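Local coordinates for fiber protein 2 (Fowl adenovirus 1, PDB 2VTW) that forms the vertex spikes of the capsid and, through its C-terminal head domain, probably attaches the virion to a receptor on the host cell, at the interface of chains A and B. Coordinates in Å, arbitrary orientation; residue numbers count along the deposited sequence, not the author numbering. Chains: chain A/B, Fiber protein 2.

Contact 1 and contact 2 are neighbouring patches of the same A–B boundary, the centres of their C-alpha atoms about 12 Å apart. Chain B ties them together: B:Met41, in the turn after strand 28-40, enters contact 1, and B:Met43, which opens the next strand, 43-53, enters contact 2. Strand 28-40 also serves both, through B:Thr40 in contact 1 and A:Gln36 in contact 2. Contact 1 pairs mostly unlike elements, whereas in contact 2 different residues of the same strands meet, as in a head-to-tail ring. That fits the homotrimer, in which each head would present both surfaces, one to each neighbour.

Contact 1: the interface of chains A and B. Residues chain A 4-6, 94; chain B 3-4, 40-41.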
ATOM      1  N   VAL A   4      19.091   6.747   4.577  1.00 27.53           N
ATOM      2  CA  VAL A   4      17.911   6.257   5.306  1.00 26.61           C
ATOM      3  C   VAL A   4      17.846   6.873   6.714  1.00 25.42           C
ATOM      4  O   VAL A   4      18.862   6.924   7.407  1.00 26.18           O
ATOM      5  CB  VAL A   4      17.935   4.711   5.417  1.00 26.18           C
ATOM      6  CG1 VAL A   4      16.650   4.228   6.094  1.00 26.63           C
ATOM      7  CG2 VAL A   4      18.108   4.065   4.040  1.00 25.65           C
ATOM      8  N   ALA A   5      16.674   7.365   7.115  1.00 24.10           N
ATOM      9  CA  ALA A   5      16.439   7.945   8.437  1.00 23.55           C
ATOM     10  C   ALA A   5      15.049   7.540   8.949  1.00 23.15           C
ATOM     11  O   ALA A   5      14.173   7.246   8.152  1.00 21.85           O
ATOM     12  CB  ALA A   5      16.553   9.465   8.403  1.00 23.32           C
ATOM     13  N   ALA A   6      14.885   7.534  10.278  1.00 22.24           N
ATOM     14  CA  ALA A   6      13.656   7.142  10.988  1.00 22.20           C
ATOM     15  C   ALA A   6      13.242   8.186  12.014  1.00 22.07           C
ATOM     16  O   ALA A   6      14.106   8.763  12.681  1.00 21.92           O
ATOM     17  CB  ALA A   6      13.886   5.799  11.706  1.00 21.68           C
ATOM     18  N   GLU A  94      16.647   8.866  14.269  1.00 31.39           N
ATOM     19  CA  GLU A  94      17.753   7.944  13.976  1.00 32.10           C
ATOM     20  C   GLU A  94      18.199   8.131  12.515  1.00 31.55           C
ATOM     21  O   GLU A  94      17.378   8.015  11.620  1.00 31.36           O
ATOM     22  CB  GLU A  94      17.353   6.478  14.198  1.00 32.91           C
ATOM     23  CG  GLU A  94      18.488   5.468  13.854  1.00 33.63           C
ATOM     24  CD  GLU A  94      18.100   3.979  14.061  1.00 36.68           C
ATOM     25  OE1 GLU A  94      16.960   3.718  14.571  1.00 43.60           O
ATOM     26  OE2 GLU A  94      18.941   3.073  13.721  1.00 38.75           O
TER
ATOM     27  N   SER B   3      21.639  -0.751   7.899  1.00 31.72           N
ATOM     28  CA  SER B   3      20.324  -0.256   8.271  1.00 30.06           C
ATOM     29  C   SER B   3      19.164  -0.890   7.431  1.00 27.60           C
ATOM     30  O   SER B   3      17.972  -0.653   7.704  1.00 27.11           O
ATOM     31  CB  SER B   3      20.321   1.240   8.080  1.00 30.41           C
ATOM     32  OG  SER B   3      20.712   1.514   6.740  1.00 33.85           O
ATOM     33  N   VAL B   4      19.551  -1.658   6.423  1.00 25.05           N
ATOM     34  CA  VAL B   4      18.647  -2.370   5.498  1.00 23.59           C
ATOM     35  C   VAL B   4      19.071  -3.835   5.389  1.00 21.73           C
ATOM     36  O   VAL B   4      20.248  -4.137   5.276  1.00 21.84           O
ATOM     37  CB  VAL B   4      18.678  -1.765   4.052  1.00 23.36           C
ATOM     38  CG1 VAL B   4      17.732  -2.550   3.125  1.00 22.76           C
ATOM     39  CG2 VAL B   4      18.294  -0.285   4.073  1.00 23.14           C
ATOM     40  N   THR B  40      13.863  -1.980   6.558  1.00 18.49           N
ATOM     41  CA  THR B  40      14.571  -0.707   6.390  1.00 19.22           C
ATOM     42  C   THR B  40      14.420   0.005   7.712  1.00 19.26           C
ATOM     43  O   THR B  40      13.345   0.502   8.026  1.00 18.49           O
ATOM     44  CB  THR B  40      14.002   0.190   5.231  1.00 19.58           C
ATOM     45  OG1 THR B  40      13.825  -0.592   4.045  1.00 20.46           O
ATOM     46  CG2 THR B  40      14.938   1.391   4.926  1.00 19.55           C
ATOM     47  N   MET B  41      15.501  -0.024   8.501  1.00 20.57           N
ATOM     48  CA  MET B  41      15.600   0.718   9.769  1.00 21.14           C
ATOM     49  C   MET B  41      14.325   0.608  10.622  1.00 20.07           C
ATOM     50  O   MET B  41      13.785   1.608  11.094  1.00 19.70           O
ATOM     51  CB  MET B  41      15.953   2.187   9.482  1.00 21.39           C
ATOM     52  CG  MET B  41      16.511   2.961  10.691  1.00 22.98           C
ATOM     53  SD  MET B  41      17.343   4.533  10.229  1.00 26.68           S
ATOM     54  CE  MET B  41      18.790   3.928   9.374  1.00 26.79           C
TER
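B:Met41 reaches A:Val4 and A:Glu94 with CG anti to its backbone N (chi1 -162°), runs on nearly extended, then bends at the last torsion (chi3 -68°). That bend turns the CE methyl towards the start of strand 4-10 of chain A. The B:Met41 CE lies 3.6 Å from the A:Val4 carbonyl oxygen O and 3.9 Å from the CG1 methyl of A:Val4. The two side chains run antiparallel past one another.

In A:Val4 the CG1 branch stands anti to the backbone N (chi1 -176°). This places A:Val4 CG1 3.5 Å from the methyl CG2 of B:Thr40, and the two side chains meet at a slant. The hydroxyl OG1 of B:Thr40 points away from this meeting of methyls.

The thioether sulfur lies in an angle between two strands of chain A. B:Met41 SD is 3.7 Å from the backbone oxygen A:Glu94 O. B:Met41 SD is also 3.9 Å from the backbone A:Ala6 N. The methyl A:Ala6 CB flanks B:Met41 SD at 4.0 Å. A:Glu94 approaches head-on, its chain fully extended, and lays the face of its carboxylate over the methionine: CG of B:Met41 stands 3.9 Å from the carboxylate carbon CD of A:Glu94, nearly straight above the plane. The acid thus covers the hydrophobic arm with its flat side.

B:Met41 loses 73 Å² of surface here and A:Val4 55 Å², so this pair makes up most of the patch. Within the fold, the methionine sits in the tight turn after strand 28-40, with positive phi, and projects over the first strand of the neighbouring head where strand 92-94 runs beside it.

Contact 2: the interface of chains A and B. Residues chain A 36, 45, 47, 191, 193; chain B 43, 195, 197.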
ATOM      1  N   GLN A  36       5.520   6.019  13.250  1.00 18.14           N
ATOM      2  CA  GLN A  36       6.861   5.554  12.911  1.00 18.28           C
ATOM      3  C   GLN A  36       7.037   5.833  11.432  1.00 19.40           C
ATOM      4  O   GLN A  36       6.281   5.290  10.611  1.00 19.41           O
ATOM      5  CB  GLN A  36       7.002   4.064  13.197  1.00 18.41           C
ATOM      6  CG  GLN A  36       6.982   3.716  14.709  1.00 18.61           C
ATOM      7  CD  GLN A  36       6.862   2.242  14.983  1.00 19.09           C
ATOM      8  OE1 GLN A  36       5.765   1.697  14.907  1.00 22.01           O
ATOM      9  NE2 GLN A  36       7.982   1.578  15.291  1.00 16.83           N
ATOM     10  N   THR A  45       7.770   6.825   4.058  1.00 18.04           N
ATOM     11  CA  THR A  45       6.812   5.796   4.505  1.00 18.01           C
ATOM     12  C   THR A  45       6.455   6.108   5.954  1.00 17.93           C
ATOM     13  O   THR A  45       7.345   6.234   6.783  1.00 17.21           O
ATOM     14  CB  THR A  45       7.407   4.376   4.443  1.00 17.92           C
ATOM     15  OG1 THR A  45       7.719   4.038   3.095  1.00 18.92           O
ATOM     16  CG2 THR A  45       6.420   3.355   4.992  1.00 17.71           C
ATOM     17  N   SER A  47       4.002   4.920   9.139  1.00 17.91           N
ATOM     18  CA  SER A  47       3.134   3.955   9.837  1.00 18.19           C
ATOM     19  C   SER A  47       2.511   4.620  11.053  1.00 18.63           C
ATOM     20  O   SER A  47       3.219   5.166  11.908  1.00 17.92           O
ATOM     21  CB  SER A  47       3.917   2.716  10.257  1.00 18.50           C
ATOM     22  OG  SER A  47       3.122   1.872  11.080  1.00 18.28           O
ATOM     23  N   PRO A 191      -1.803  -1.050  11.751  1.00 18.10           N
ATOM     24  CA  PRO A 191      -1.023   0.116  11.290  1.00 18.23           C
ATOM     25  C   PRO A 191      -1.558   0.672   9.973  1.00 18.26           C
ATOM     26  O   PRO A 191      -1.852  -0.093   9.049  1.00 19.26           O
ATOM     27  CB  PRO A 191       0.393  -0.439  11.114  1.00 17.81           C
ATOM     28  CG  PRO A 191       0.221  -1.911  10.925  1.00 17.22           C
ATOM     29  CD  PRO A 191      -1.073  -2.309  11.589  1.00 17.55           C
ATOM     30  N   VAL A 193      -0.581   2.579   6.846  1.00 17.09           N
ATOM     31  CA  VAL A 193       0.712   2.850   6.224  1.00 16.96           C
ATOM     32  C   VAL A 193       0.480   3.690   4.984  1.00 17.48           C
ATOM     33  O   VAL A 193      -0.380   3.372   4.141  1.00 17.56           O
ATOM     34  CB  VAL A 193       1.556   1.585   5.937  1.00 17.22           C
ATOM     35  CG1 VAL A 193       2.867   1.942   5.313  1.00 17.95           C
ATOM     36  CG2 VAL A 193       1.807   0.757   7.211  1.00 16.34           C
TER
ATOM     37  N   MET B  43      11.277  -0.771   9.680  1.00 19.22           N
ATOM     38  CA  MET B  43      10.025  -0.907   8.942  1.00 18.52           C
ATOM     39  C   MET B  43      10.105  -2.169   8.065  1.00 18.39           C
ATOM     40  O   MET B  43      11.031  -2.331   7.252  1.00 17.68           O
ATOM     41  CB  MET B  43       9.748   0.344   8.119  1.00 18.76           C
ATOM     42  CG  MET B  43       8.329   0.405   7.576  1.00 20.72           C
ATOM     43  SD  MET B  43       7.073   0.648   8.839  1.00 24.03           S
ATOM     44  CE  MET B  43       7.375   2.440   9.175  1.00 23.97           C
ATOM     45  N   THR B 195       3.206  -3.722   4.713  1.00 13.57           N
ATOM     46  CA  THR B 195       4.160  -2.961   5.527  1.00 13.96           C
ATOM     47  C   THR B 195       3.645  -2.835   6.968  1.00 13.54           C
ATOM     48  O   THR B 195       2.469  -2.489   7.214  1.00 13.44           O
ATOM     49  CB  THR B 195       4.411  -1.551   4.923  1.00 14.68           C
ATOM     50  OG1 THR B 195       4.834  -1.695   3.549  1.00 13.56           O
ATOM     51  CG2 THR B 195       5.514  -0.785   5.730  1.00 14.61           C
ATOM     52  N   PRO B 197       5.500  -2.074  11.241  1.00 15.73           N
ATOM     53  CA  PRO B 197       6.723  -1.908  12.030  1.00 15.83           C
ATOM     54  C   PRO B 197       7.423  -3.222  12.351  1.00 16.21           C
ATOM     55  O   PRO B 197       6.769  -4.213  12.732  1.00 16.90           O
ATOM     56  CB  PRO B 197       6.233  -1.216  13.298  1.00 16.35           C
ATOM     57  CG  PRO B 197       4.924  -0.537  12.879  1.00 16.49           C
ATOM     58  CD  PRO B 197       4.327  -1.510  11.911  1.00 15.20           C
TER
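At the apolar centre, the CE methyl of B:Met43 rests 3.6 Å from CB of A:Ser47. The same B:Met43 CE methyl also touches the backbone oxygen O of A:Gln36 at 3.4 Å. The methionine is folded at its second and third torsions (chi2 69°, chi3 75°), which kinks the chain and turns CE towards the strands of chain A. A little to one side, A:Val193 and B:Thr195 meet roughly perpendicular to each other. The CG1 branch of A:Val193 lies 3.8 Å from the methyl CG2 of B:Thr195 and equally near its CB, while the other A:Val193 branch, CG2, touches the backbone carbonyl oxygen O of B:Thr195 at 3.3 Å. One valine therefore packs on both side chain and main chain of its partner. The methyl CG2 of A:Thr45 stands next to this pair, 4.3 Å from CG2 of B:Thr195.

Further out, the ring of B:Pro197 fits between A:Gln36, A:Ser47 and A:Pro191. The A:Gln36 side chain crosses it at about a right angle, its amide carbon CD 3.9 Å from the ring carbon CB of B:Pro197. A:Pro191, which follows a cis peptide bond, borders the ring more loosely. Polar groups form the rim. The amide oxygen OE1 of A:Gln36 lies 3.4 Å from CB of B:Pro197. The A:Ser47 hydroxyl OG, anti to its backbone N (chi1 172°), is directed at the ring and comes 3.5 Å from CG of B:Pro197.

Strands 185-197 and 43-53 contribute from both chains, but with different residues: residues 195 and 197 of chain B pack against 191 and 193, slightly earlier in the same strand of chain A. The patch lies on sheet strands of the head's beta-sandwich, along the boundary between adjacent subunits.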